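Local coordinates for protein DNA-3-methyladenine glycosidase (Bacillus halodurans, PDB 2H56) that is a mostly helical protein of the HhH-GPD superfamily, a family of base excision DNA repair proteins, at residues 53-58 and 138-143; 58-63 and 70-75; 78-83 and 91-96; 153-158 and 162-167. All coordinates share one frame; numbering follows the deposited sequence.

Interaction 1: residues 53-58 and 138-143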
loop_
_atom_site.group_PDB
_atom_site.type_symbol
_atom_site.label_atom_id
_atom_site.label_comp_id
_atom_site.label_asym_id
_atom_site.label_seq_id
_atom_site.Cartn_x
_atom_site.Cartn_y
_atom_site.Cartn_z
ATOM N N GLN A 53 11.582 -2.407 -8.665
ATOM C CA GLN A 53 10.698 -3.384 -9.282
ATOM C C GLN A 53 9.255 -3.125 -8.867
ATOM O O GLN A 53 8.352 -3.130 -9.685
ATOM C CB GLN A 53 11.158 -4.780 -8.873
ATOM C CG GLN A 53 10.430 -5.940 -9.528
ATOM C CD GLN A 53 9.094 -6.237 -8.864
ATOM O OE1 GLN A 53 8.995 -6.326 -7.634
ATOM N NE2 GLN A 53 8.056 -6.399 -9.682
ATOM N N SER A 54 9.059 -2.871 -7.585
ATOM C CA SER A 54 7.744 -2.534 -7.052
ATOM C C SER A 54 7.114 -1.328 -7.665
ATOM O O SER A 54 5.921 -1.339 -7.898
ATOM C CB SER A 54 7.844 -2.277 -5.566
ATOM O OG SER A 54 8.170 -3.490 -4.964
ATOM N N LEU A 55 7.884 -0.271 -7.888
ATOM C CA LEU A 55 7.295 0.936 -8.467
ATOM C C LEU A 55 6.808 0.643 -9.888
ATOM O O LEU A 55 5.722 1.058 -10.289
ATOM C CB LEU A 55 8.292 2.093 -8.475
ATOM C CG LEU A 55 8.375 2.943 -7.218
ATOM C CD1 LEU A 55 9.519 3.946 -7.296
ATOM C CD2 LEU A 55 7.031 3.655 -7.053
ATOM N N VAL A 56 7.615 -0.084 -10.650
ATOM C CA VAL A 56 7.259 -0.390 -12.012
ATOM C C VAL A 56 5.997 -1.255 -12.039
ATOM O O VAL A 56 5.043 -0.949 -12.732
ATOM C CB VAL A 56 8.420 -1.082 -12.733
ATOM C CG1 VAL A 56 7.985 -1.514 -14.113
ATOM C CG2 VAL A 56 9.613 -0.140 -12.784
ATOM N N SER A 57 6.006 -2.329 -11.267
ATOM C CA SER A 57 4.829 -3.144 -11.067
ATOM C C SER A 57 3.614 -2.325 -10.594
ATOM O O SER A 57 2.510 -2.545 -11.052
ATOM C CB SER A 57 5.130 -4.227 -10.038
ATOM O OG SER A 57 4.129 -5.237 -10.078
ATOM N N SER A 58 3.805 -1.376 -9.692
ATOM C CA SER A 58 2.694 -0.542 -9.263
ATOM C C SER A 58 2.127 0.271 -10.407
ATOM O O SER A 58 0.904 0.414 -10.511
ATOM C CB SER A 58 3.114 0.397 -8.138
ATOM O OG SER A 58 3.565 -0.356 -7.014
ATOM N N GLU A 138 6.977 12.974 -0.493
ATOM C CA GLU A 138 7.456 14.001 -1.439
ATOM C C GLU A 138 8.330 13.418 -2.523
ATOM O O GLU A 138 8.087 13.649 -3.694
ATOM C CB GLU A 138 8.248 15.096 -0.739
ATOM C CG GLU A 138 7.366 16.135 -0.056
ATOM C CD GLU A 138 8.029 16.791 1.155
ATOM O OE1 GLU A 138 9.172 16.406 1.505
ATOM O OE2 GLU A 138 7.403 17.696 1.761
ATOM N N LYS A 139 9.358 12.670 -2.135
ATOM C CA LYS A 139 10.301 12.130 -3.114
ATOM C C LYS A 139 9.558 11.236 -4.090
ATOM O O LYS A 139 9.755 11.356 -5.274
ATOM C CB LYS A 139 11.455 11.380 -2.453
ATOM C CG LYS A 139 12.294 12.214 -1.479
ATOM C CD LYS A 139 13.217 13.166 -2.203
ATOM C CE LYS A 139 14.272 13.783 -1.271
ATOM N NZ LYS A 139 15.616 13.907 -1.950
ATOM N N LEU A 140 8.660 10.387 -3.610
ATOM C CA LEU A 140 7.896 9.513 -4.500
ATOM C C LEU A 140 6.861 10.232 -5.438
ATOM O O LEU A 140 6.739 9.878 -6.618
ATOM C CB LEU A 140 7.179 8.452 -3.667
ATOM C CG LEU A 140 8.031 7.421 -2.909
ATOM C CD1 LEU A 140 7.156 6.581 -1.914
ATOM C CD2 LEU A 140 8.760 6.517 -3.882
ATOM N N THR A 141 6.102 11.205 -4.936
ATOM C CA THR A 141 5.027 11.818 -5.736
ATOM C C THR A 141 5.532 12.807 -6.790
ATOM O O THR A 141 4.818 13.138 -7.761
ATOM C CB THR A 141 3.993 12.489 -4.853
ATOM O OG1 THR A 141 4.659 13.332 -3.915
ATOM C CG2 THR A 141 3.183 11.450 -4.090
ATOM N N ALA A 142 6.779 13.242 -6.612
ATOM C CA ALA A 142 7.568 13.926 -7.664
ATOM C C ALA A 142 7.612 13.168 -9.004
ATOM O O ALA A 142 7.828 13.789 -10.048
ATOM C CB ALA A 142 9.017 14.186 -7.172
ATOM N N ILE A 143 7.427 11.845 -8.968
ATOM C CA ILE A 143 7.429 11.035 -10.161
ATOM C C ILE A 143 6.051 11.080 -10.808
ATOM O O ILE A 143 5.052 10.825 -10.149
ATOM C CB ILE A 143 7.793 9.582 -9.833
ATOM C CG1 ILE A 143 9.161 9.508 -9.155
ATOM C CG2 ILE A 143 7.794 8.689 -11.094
ATOM C CD1 ILE A 143 9.280 8.279 -8.281
#
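Leu55 reaches from helix 51-61 toward Leu140 of helix 133-141 and Ile143 in the chain just after it, and this apolar meeting makes up the whole contact. One methyl does the touching: Leu55 CD1 stands 4.3 Å from Leu140 CD2 and 4.4 Å from Ile143 CD1, so it faces two methyls from residues three apart. The backbones stay well apart, with 9.5 Å between Leu55 CA and Leu140 CA. Phe154 of helix 148-157 packs on both leucines, Phe125 also covers Leu55, and Ile143 leans on His113, Val114 and His117 of helix 105-119.

Between the two segments there is no polar bond; a polar feature close by lies within helix 51-61. Ser58 OG, turned back along its helix by chi1 of -60°, bonds Ser54 O at 2.7 Å. It approaches from above the carbonyl plane, 36° out of it, while Ser58 N arrives from the opposite face at 2.8 Å. Two donors of one residue therefore grip a single carbonyl oxygen.

All three residues that touch are buried. Lacking any directional bond between them, the segments meet through loose methyl-to-methyl packing, with Phe154 touching both leucines.

Interaction 2: residues 58-63 and 70-75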
loop_
_atom_site.group_PDB
_atom_site.type_symbol
_atom_site.label_atom_id
_atom_site.label_comp_id
_atom_site.label_asym_id
_atom_site.label_seq_id
_atom_site.Cartn_x
_atom_site.Cartn_y
_atom_site.Cartn_z
ATOM N N SER A 58 3.805 -1.376 -9.692
ATOM C CA SER A 58 2.694 -0.542 -9.263
ATOM C C SER A 58 2.127 0.271 -10.407
ATOM O O SER A 58 0.904 0.414 -10.511
ATOM C CB SER A 58 3.114 0.397 -8.138
ATOM O OG SER A 58 3.565 -0.356 -7.014
ATOM N N ILE A 59 2.990 0.810 -11.259
ATOM C CA ILE A 59 2.508 1.536 -12.454
ATOM C C ILE A 59 1.761 0.593 -13.420
ATOM O O ILE A 59 0.700 0.946 -13.916
ATOM C CB ILE A 59 3.667 2.275 -13.141
ATOM C CG1 ILE A 59 4.084 3.475 -12.267
ATOM C CG2 ILE A 59 3.296 2.721 -14.530
ATOM C CD1 ILE A 59 5.542 3.718 -12.293
ATOM N N VAL A 60 2.265 -0.628 -13.622
ATOM C CA VAL A 60 1.625 -1.549 -14.543
ATOM C C VAL A 60 0.238 -1.925 -14.083
ATOM O O VAL A 60 -0.658 -2.105 -14.897
ATOM C CB VAL A 60 2.488 -2.775 -14.821
ATOM C CG1 VAL A 60 1.709 -3.844 -15.630
ATOM C CG2 VAL A 60 3.708 -2.335 -15.597
ATOM N N GLU A 61 0.046 -1.968 -12.784
ATOM C CA GLU A 61 -1.252 -2.347 -12.212
ATOM C C GLU A 61 -2.355 -1.321 -12.394
ATOM O O GLU A 61 -3.516 -1.678 -12.475
ATOM C CB GLU A 61 -1.118 -2.656 -10.713
ATOM C CG GLU A 61 -0.395 -3.961 -10.435
ATOM C CD GLU A 61 0.155 -4.071 -9.019
ATOM O OE1 GLU A 61 -0.321 -3.327 -8.113
ATOM O OE2 GLU A 61 1.071 -4.915 -8.826
ATOM N N GLN A 62 -2.032 -0.043 -12.421
ATOM C CA GLN A 62 -3.102 0.963 -12.506
ATOM C C GLN A 62 -4.198 0.625 -13.523
ATOM O O GLN A 62 -3.896 0.346 -14.685
ATOM C CB GLN A 62 -2.544 2.331 -12.870
ATOM C CG GLN A 62 -1.605 2.945 -11.812
ATOM C CD GLN A 62 -0.776 4.065 -12.380
ATOM O OE1 GLN A 62 -0.692 4.235 -13.604
ATOM N NE2 GLN A 62 -0.151 4.843 -11.500
ATOM N N GLN A 63 -5.456 0.667 -13.056
ATOM C CA GLN A 63 -6.672 0.540 -13.863
ATOM C C GLN A 63 -6.877 -0.881 -14.393
ATOM O O GLN A 63 -7.747 -1.121 -15.214
ATOM C CB GLN A 63 -6.719 1.551 -15.030
ATOM C CG GLN A 63 -6.485 3.036 -14.707
ATOM C CD GLN A 63 -6.657 4.001 -15.966
ATOM O OE1 GLN A 63 -7.232 3.632 -16.997
ATOM N NE2 GLN A 63 -6.154 5.227 -15.845
ATOM N N SER A 70 -0.971 -8.880 -14.530
ATOM C CA SER A 70 -0.018 -9.961 -14.416
ATOM C C SER A 70 0.388 -10.427 -15.808
ATOM O O SER A 70 1.544 -10.661 -16.056
ATOM C CB SER A 70 -0.586 -11.096 -13.575
ATOM O OG SER A 70 0.308 -12.201 -13.558
ATOM N N ALA A 71 -0.550 -10.488 -16.733
ATOM C CA ALA A 71 -0.225 -10.816 -18.127
ATOM C C ALA A 71 0.783 -9.819 -18.728
ATOM O O ALA A 71 1.767 -10.220 -19.341
ATOM C CB ALA A 71 -1.506 -10.844 -18.967
ATOM N N ILE A 72 0.535 -8.524 -18.536
ATOM C CA ILE A 72 1.359 -7.495 -19.162
ATOM C C ILE A 72 2.730 -7.484 -18.538
ATOM O O ILE A 72 3.740 -7.435 -19.214
ATOM C CB ILE A 72 0.757 -6.123 -19.002
ATOM C CG1 ILE A 72 -0.553 -6.044 -19.784
ATOM C CG2 ILE A 72 1.757 -5.063 -19.445
ATOM C CD1 ILE A 72 -1.349 -4.798 -19.481
ATOM N N TYR A 73 2.763 -7.557 -17.227
ATOM C CA TYR A 73 4.035 -7.568 -16.527
ATOM C C TYR A 73 4.854 -8.813 -16.886
ATOM O O TYR A 73 6.061 -8.742 -17.045
ATOM C CB TYR A 73 3.814 -7.490 -15.026
ATOM C CG TYR A 73 5.104 -7.305 -14.283
ATOM C CD1 TYR A 73 5.598 -6.036 -14.019
ATOM C CD2 TYR A 73 5.841 -8.399 -13.873
ATOM C CE1 TYR A 73 6.769 -5.872 -13.354
ATOM C CE2 TYR A 73 7.011 -8.241 -13.216
ATOM C CZ TYR A 73 7.476 -6.985 -12.960
ATOM O OH TYR A 73 8.664 -6.849 -12.330
ATOM N N GLY A 74 4.196 -9.952 -17.031
ATOM C CA GLY A 74 4.898 -11.164 -17.459
ATOM C C GLY A 74 5.650 -10.945 -18.750
ATOM O O GLY A 74 6.767 -11.424 -18.918
ATOM N N ARG A 75 5.041 -10.191 -19.660
ATOM C CA ARG A 75 5.651 -9.944 -20.942
ATOM C C ARG A 75 6.771 -8.915 -20.846
ATOM O O ARG A 75 7.724 -8.999 -21.603
ATOM C CB ARG A 75 4.602 -9.529 -21.964
ATOM C CG ARG A 75 3.711 -10.672 -22.416
ATOM C CD ARG A 75 2.872 -10.243 -23.574
ATOM N NE ARG A 75 1.851 -9.234 -23.247
ATOM C CZ ARG A 75 0.654 -9.527 -22.739
ATOM N NH1 ARG A 75 0.336 -10.785 -22.450
ATOM N NH2 ARG A 75 -0.230 -8.569 -22.501
#
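The Tyr73 ring meets Val60 at its edge: Val60 CG2 lies near the plane of the ring and over neither face. The phenol end is held elsewhere, since Tyr73 OH is hydrogen-bonded to Gln53 NE2, about two turns back from Val60 along helix 51-61. On the same helix as the tyrosine, the Arg75 guanidinium has Ala71 O 3.5 Å above one face, offset toward the rim, and Arg75 NE bonds Ala101 O.

The second valine branch makes the closer packing. With CG1 anti to the backbone N (chi1 171°), Val60 places this methyl 4.0 Å from Ile72 CG2 and 4.3 Å from Tyr73 CB. Val60 thus points into the step between two consecutive residues, one branch serving the isoleucine and the base of the tyrosine, the other the ring edge. The backbones are close here, Val60 CA lying 6.8 Å from Tyr73 CA. Beyond the valine, Lys107 NZ donates hydrogen bonds to both Val60 O and Gln62 O at the end of the helix, and Leu64 and Val103 cover Ile72.

This is the packing of two consecutive helices, 51-61 and 66-80, joined by a short loop within the mostly helical HhH-GPD fold.

Interaction 3: residues 78-83 and 91-96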
loop_
_atom_site.group_PDB
_atom_site.type_symbol
_atom_site.label_atom_id
_atom_site.label_comp_id
_atom_site.label_asym_id
_atom_site.label_seq_id
_atom_site.Cartn_x
_atom_site.Cartn_y
_atom_site.Cartn_z
ATOM N N GLN A 78 9.860 -10.780 -19.909
ATOM C CA GLN A 78 10.465 -11.481 -21.035
ATOM C C GLN A 78 11.312 -10.535 -21.867
ATOM O O GLN A 78 12.408 -10.884 -22.245
ATOM C CB GLN A 78 9.421 -12.119 -21.925
ATOM C CG GLN A 78 8.659 -13.268 -21.323
ATOM C CD GLN A 78 7.470 -13.668 -22.205
ATOM O OE1 GLN A 78 7.663 -14.043 -23.358
ATOM N NE2 GLN A 78 6.237 -13.567 -21.669
ATOM N N LEU A 79 10.820 -9.326 -22.128
ATOM C CA LEU A 79 11.606 -8.300 -22.844
ATOM C C LEU A 79 12.941 -8.069 -22.178
ATOM O O LEU A 79 13.930 -8.079 -22.856
ATOM C CB LEU A 79 10.849 -6.966 -22.951
ATOM C CG LEU A 79 9.593 -7.071 -23.822
ATOM C CD1 LEU A 79 8.729 -5.805 -23.774
ATOM C CD2 LEU A 79 9.993 -7.500 -25.259
ATOM N N VAL A 80 12.978 -7.889 -20.855
ATOM C CA VAL A 80 14.273 -7.740 -20.116
ATOM C C VAL A 80 15.021 -9.052 -19.816
ATOM O O VAL A 80 16.138 -9.008 -19.318
ATOM C CB VAL A 80 14.122 -6.945 -18.797
ATOM C CG1 VAL A 80 13.602 -5.557 -19.085
ATOM C CG2 VAL A 80 13.203 -7.644 -17.850
ATOM N N GLY A 81 14.411 -10.205 -20.108
ATOM C CA GLY A 81 15.075 -11.502 -20.029
ATOM C C GLY A 81 15.091 -12.139 -18.662
ATOM O O GLY A 81 15.968 -12.931 -18.365
ATOM N N GLY A 82 14.120 -11.820 -17.818
ATOM C CA GLY A 82 14.048 -12.405 -16.477
ATOM C C GLY A 82 13.563 -11.374 -15.484
ATOM O O GLY A 82 12.864 -10.437 -15.850
ATOM N N ALA A 83 13.929 -11.524 -14.220
ATOM C CA ALA A 83 13.485 -10.569 -13.211
ATOM C C ALA A 83 13.846 -9.129 -13.631
ATOM O O ALA A 83 14.949 -8.848 -14.085
ATOM C CB ALA A 83 14.091 -10.899 -11.827
ATOM N N TYR A 91 16.784 0.441 -20.342
ATOM C CA TYR A 91 17.396 1.277 -21.359
ATOM C C TYR A 91 17.338 0.481 -22.646
ATOM O O TYR A 91 16.931 1.031 -23.640
ATOM C CB TYR A 91 18.848 1.722 -21.058
ATOM C CG TYR A 91 19.528 2.452 -22.234
ATOM N N ARG A 92 17.688 -0.811 -22.613
ATOM C CA ARG A 92 17.791 -1.623 -23.851
ATOM C C ARG A 92 16.441 -1.967 -24.533
ATOM O O ARG A 92 16.458 -2.503 -25.625
ATOM C CB ARG A 92 18.604 -2.921 -23.602
ATOM N N VAL A 93 15.298 -1.664 -23.902
ATOM C CA VAL A 93 13.975 -1.981 -24.433
ATOM C C VAL A 93 13.264 -0.730 -24.950
ATOM O O VAL A 93 13.063 0.198 -24.206
ATOM C CB VAL A 93 13.101 -2.565 -23.327
ATOM C CG1 VAL A 93 11.734 -2.975 -23.882
ATOM C CG2 VAL A 93 13.815 -3.729 -22.657
ATOM N N SER A 94 12.848 -0.728 -26.210
ATOM C CA SER A 94 12.193 0.429 -26.781
ATOM C C SER A 94 10.767 0.589 -26.290
ATOM O O SER A 94 10.126 -0.364 -25.858
ATOM C CB SER A 94 12.108 0.300 -28.294
ATOM O OG SER A 94 11.198 -0.739 -28.640
ATOM N N ASP A 95 10.267 1.802 -26.452
ATOM C CA ASP A 95 8.882 2.114 -26.267
ATOM C C ASP A 95 7.933 1.295 -27.166
ATOM O O ASP A 95 6.908 0.806 -26.696
ATOM C CB ASP A 95 8.689 3.631 -26.485
ATOM C CG ASP A 95 9.301 4.505 -25.328
ATOM O OD1 ASP A 95 9.884 3.947 -24.368
ATOM O OD2 ASP A 95 9.193 5.761 -25.367
ATOM N N GLU A 96 8.228 1.132 -28.450
ATOM C CA GLU A 96 7.313 0.349 -29.291
ATOM C C GLU A 96 7.223 -1.054 -28.683
ATOM O O GLU A 96 6.148 -1.636 -28.595
ATOM C CB GLU A 96 7.732 0.315 -30.771
#
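Leu79 leaves the last turn of helix 66-80 toward Val93, and its side chain can be traced along one valine methyl. Its CB lies 4.2 Å from Val93 CG1. CG then swings to the position anti to the carbonyl carbon (chi1 -66°), and the branch CD1 comes round to 4.1 Å from the same Val93 CG1. The methyl is therefore approached by both the root and the tip of the leucine, and the two side chains cross at about a right angle. The other valine branch serves the neighbouring residue: Val93 CG2 is 4.0 Å from Val80 CG1. Forked in this way, Val93 spans two consecutive residues of the helix end and is buried, whereas Leu79 stays at the exposed margin.

The helix stops immediately afterwards in a Schellman motif, with Gly81 at positive phi (84°) and a weak bond of 3.0 Å from Gly81 N to Gln78 O. Gly82 follows, and the chain turns off toward helix 88-91, whose Gln89 and Leu90 also pack on Val80.

On the opposing segment a new helix starts just past the valine. Ser94 occupies its N-cap position, with OG bonded to Ala97 N. Arg112 of helix 105-119 ties this loop down through NH2, which hydrogen-bonds Val93 O and forms a salt bridge with Asp95 OD1.

Interaction 4: residues 153-158 and 162-167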
loop_
_atom_site.group_PDB
_atom_site.type_symbol
_atom_site.label_atom_id
_atom_site.label_comp_id
_atom_site.label_asym_id
_atom_site.label_seq_id
_atom_site.Cartn_x
_atom_site.Cartn_y
_atom_site.Cartn_z
HETATM N N MSE A 153 0.691 3.472 -0.468
HETATM C CA MSE A 153 0.648 2.002 -0.611
HETATM C C MSE A 153 2.041 1.404 -0.822
HETATM O O MSE A 153 2.358 0.282 -0.299
HETATM C CB MSE A 153 -0.226 1.582 -1.779
HETATM C CG MSE A 153 -1.613 2.046 -1.677
HETATM SE SE MSE A 153 -2.518 1.219 -0.197
HETATM C CE MSE A 153 -2.851 -0.622 -1.026
ATOM N N PHE A 154 2.856 2.158 -1.564
ATOM C CA PHE A 154 4.229 1.774 -1.802
ATOM C C PHE A 154 5.025 1.758 -0.523
ATOM O O PHE A 154 5.831 0.843 -0.326
ATOM C CB PHE A 154 4.900 2.726 -2.783
ATOM C CG PHE A 154 6.317 2.372 -3.084
ATOM C CD1 PHE A 154 6.613 1.318 -3.960
ATOM C CD2 PHE A 154 7.358 3.090 -2.515
ATOM C CE1 PHE A 154 7.937 0.962 -4.227
ATOM C CE2 PHE A 154 8.683 2.751 -2.791
ATOM C CZ PHE A 154 8.972 1.687 -3.645
HETATM N N MSE A 155 4.819 2.752 0.345
HETATM C CA MSE A 155 5.577 2.823 1.569
HETATM C C MSE A 155 5.215 1.623 2.447
HETATM O O MSE A 155 6.003 1.200 3.322
HETATM C CB MSE A 155 5.267 4.102 2.359
HETATM C CG MSE A 155 5.685 5.401 1.732
HETATM SE SE MSE A 155 5.572 6.915 2.966
HETATM C CE MSE A 155 6.691 6.201 4.437
HETATM N N MSE A 156 3.998 1.107 2.293
HETATM C CA MSE A 156 3.565 0.112 3.258
HETATM C C MSE A 156 4.033 -1.238 2.755
HETATM O O MSE A 156 4.809 -1.909 3.405
HETATM C CB MSE A 156 2.048 0.110 3.457
HETATM C CG MSE A 156 1.462 1.308 4.232
HETATM SE SE MSE A 156 -0.463 1.058 4.248
HETATM C CE MSE A 156 -1.321 2.616 5.223
ATOM N N PHE A 157 3.573 -1.571 1.562
ATOM C CA PHE A 157 3.638 -2.902 1.009
ATOM C C PHE A 157 4.931 -3.156 0.257
ATOM O O PHE A 157 5.123 -4.233 -0.303
ATOM C CB PHE A 157 2.456 -3.093 0.055
ATOM C CG PHE A 157 1.168 -3.182 0.753
ATOM C CD1 PHE A 157 0.895 -4.267 1.559
ATOM C CD2 PHE A 157 0.236 -2.177 0.652
ATOM C CE1 PHE A 157 -0.315 -4.373 2.244
ATOM C CE2 PHE A 157 -0.969 -2.257 1.334
ATOM C CZ PHE A 157 -1.248 -3.366 2.135
ATOM N N SER A 158 5.827 -2.185 0.238
ATOM C CA SER A 158 7.071 -2.381 -0.456
ATOM C C SER A 158 8.261 -1.925 0.346
ATOM O O SER A 158 9.216 -2.649 0.385
ATOM C CB SER A 158 7.010 -1.742 -1.834
ATOM O OG SER A 158 8.229 -1.118 -2.119
ATOM N N LEU A 162 5.834 1.197 8.899
ATOM C CA LEU A 162 4.649 0.965 9.735
ATOM C C LEU A 162 3.899 2.254 10.157
ATOM O O LEU A 162 2.863 2.185 10.820
ATOM C CB LEU A 162 5.055 0.137 10.960
ATOM C CG LEU A 162 5.674 -1.233 10.633
ATOM C CD1 LEU A 162 5.877 -2.044 11.860
ATOM C CD2 LEU A 162 4.778 -2.015 9.659
ATOM N N ASP A 163 4.389 3.417 9.737
ATOM C CA ASP A 163 3.862 4.717 10.195
ATOM C C ASP A 163 3.139 5.518 9.071
ATOM O O ASP A 163 3.363 6.716 8.879
ATOM C CB ASP A 163 5.018 5.531 10.761
ATOM C CG ASP A 163 6.135 5.801 9.725
ATOM O OD1 ASP A 163 6.257 5.089 8.699
ATOM O OD2 ASP A 163 6.892 6.758 9.954
ATOM N N VAL A 164 2.269 4.824 8.351
ATOM C CA VAL A 164 1.583 5.338 7.177
ATOM C C VAL A 164 0.070 5.184 7.408
ATOM O O VAL A 164 -0.393 4.155 7.872
ATOM C CB VAL A 164 2.015 4.507 5.936
ATOM C CG1 VAL A 164 1.286 4.963 4.652
ATOM C CG2 VAL A 164 3.557 4.543 5.752
ATOM N N LEU A 165 -0.696 6.212 7.112
ATOM C CA LEU A 165 -2.145 6.154 7.190
ATOM C C LEU A 165 -2.732 6.746 5.888
ATOM O O LEU A 165 -2.741 7.972 5.724
ATOM C CB LEU A 165 -2.572 6.977 8.388
ATOM C CG LEU A 165 -4.044 7.112 8.780
ATOM C CD1 LEU A 165 -4.602 5.828 9.395
ATOM C CD2 LEU A 165 -4.174 8.269 9.781
ATOM N N SER A 166 -3.182 5.922 4.938
ATOM C CA SER A 166 -3.668 6.507 3.708
ATOM C C SER A 166 -5.104 7.001 3.852
ATOM O O SER A 166 -6.082 6.269 3.649
ATOM C CB SER A 166 -3.559 5.577 2.521
ATOM O OG SER A 166 -3.982 6.290 1.371
ATOM N N VAL A 167 -5.229 8.277 4.164
ATOM C CA VAL A 167 -6.552 8.846 4.390
ATOM C C VAL A 167 -7.472 8.690 3.188
ATOM O O VAL A 167 -8.684 8.590 3.352
ATOM C CB VAL A 167 -6.432 10.297 4.830
ATOM C CG1 VAL A 167 -7.711 11.043 4.600
ATOM C CG2 VAL A 167 -6.028 10.297 6.303
#
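Met156, whose side chain lies against Val164, shares with Phe157 the carbonyl oxygen of Met153: Phe157 N bonds Met153 O at 2.9 Å, and Met156 N adds a weak bond to it at 3.2 Å. This last turn of helix 148-157 presents two selenomethionines, Met155 and Met156, to the returning chain.

Val164 fits between them with one branch for each. Met156 is straight at both chi2 (178°) and chi3 (-179°), which carries its CE past Val164 CG1, at 3.6 Å, toward the backbone of residues 164-166, while its CG lies 3.7 Å from Val164 CB. Met155 instead bends at chi3 (55°), folding back so that both Met155 CB and Met155 CE approach Val164 CG2, the latter at 3.8 Å. The two chains thus embrace the isopropyl group, one stretched and one hooked.

Around this apolar centre the polar groups have outside partners. Asp163 OD1 forms a salt bridge with Arg161 NE, Ser166 OG bonds Glu152 OE1, and Val164 N bonds Thr203 OG1 of helix 202-219, which also packs on Met156.

Helices 133-141 and 148-157, with the glycine-containing turn between them, are consistent with the helix-hairpin-helix motif of the family; here the end of its second helix packs on the loop that leads to helix 170-180.

How the interactions relate
Interactions 1 and 4 are buried, interaction 4 lying nearest the centre of the chain, whereas interactions 2 and 3 are only partly buried and interaction 3 is the most peripheral. Helix 51-61 serves interactions 1 and 2, which share Ser58; helix 66-80 serves 2 and 3, so these two helices link the three contacts in sequence, though interaction 3 sets a helix end against a loop. Interaction 4 joins them through Phe154, whose ring packs on Ser54, Leu55 and Leu140 of interaction 1. All four contacts lack hydrogen bonds between their segments and rest mainly on apolar side chains, but interaction 4 buries the most surface, 264 Å², through long unbranched selenomethionine side chains, while the others rest on short branched ones and, in interaction 2, a ring edge.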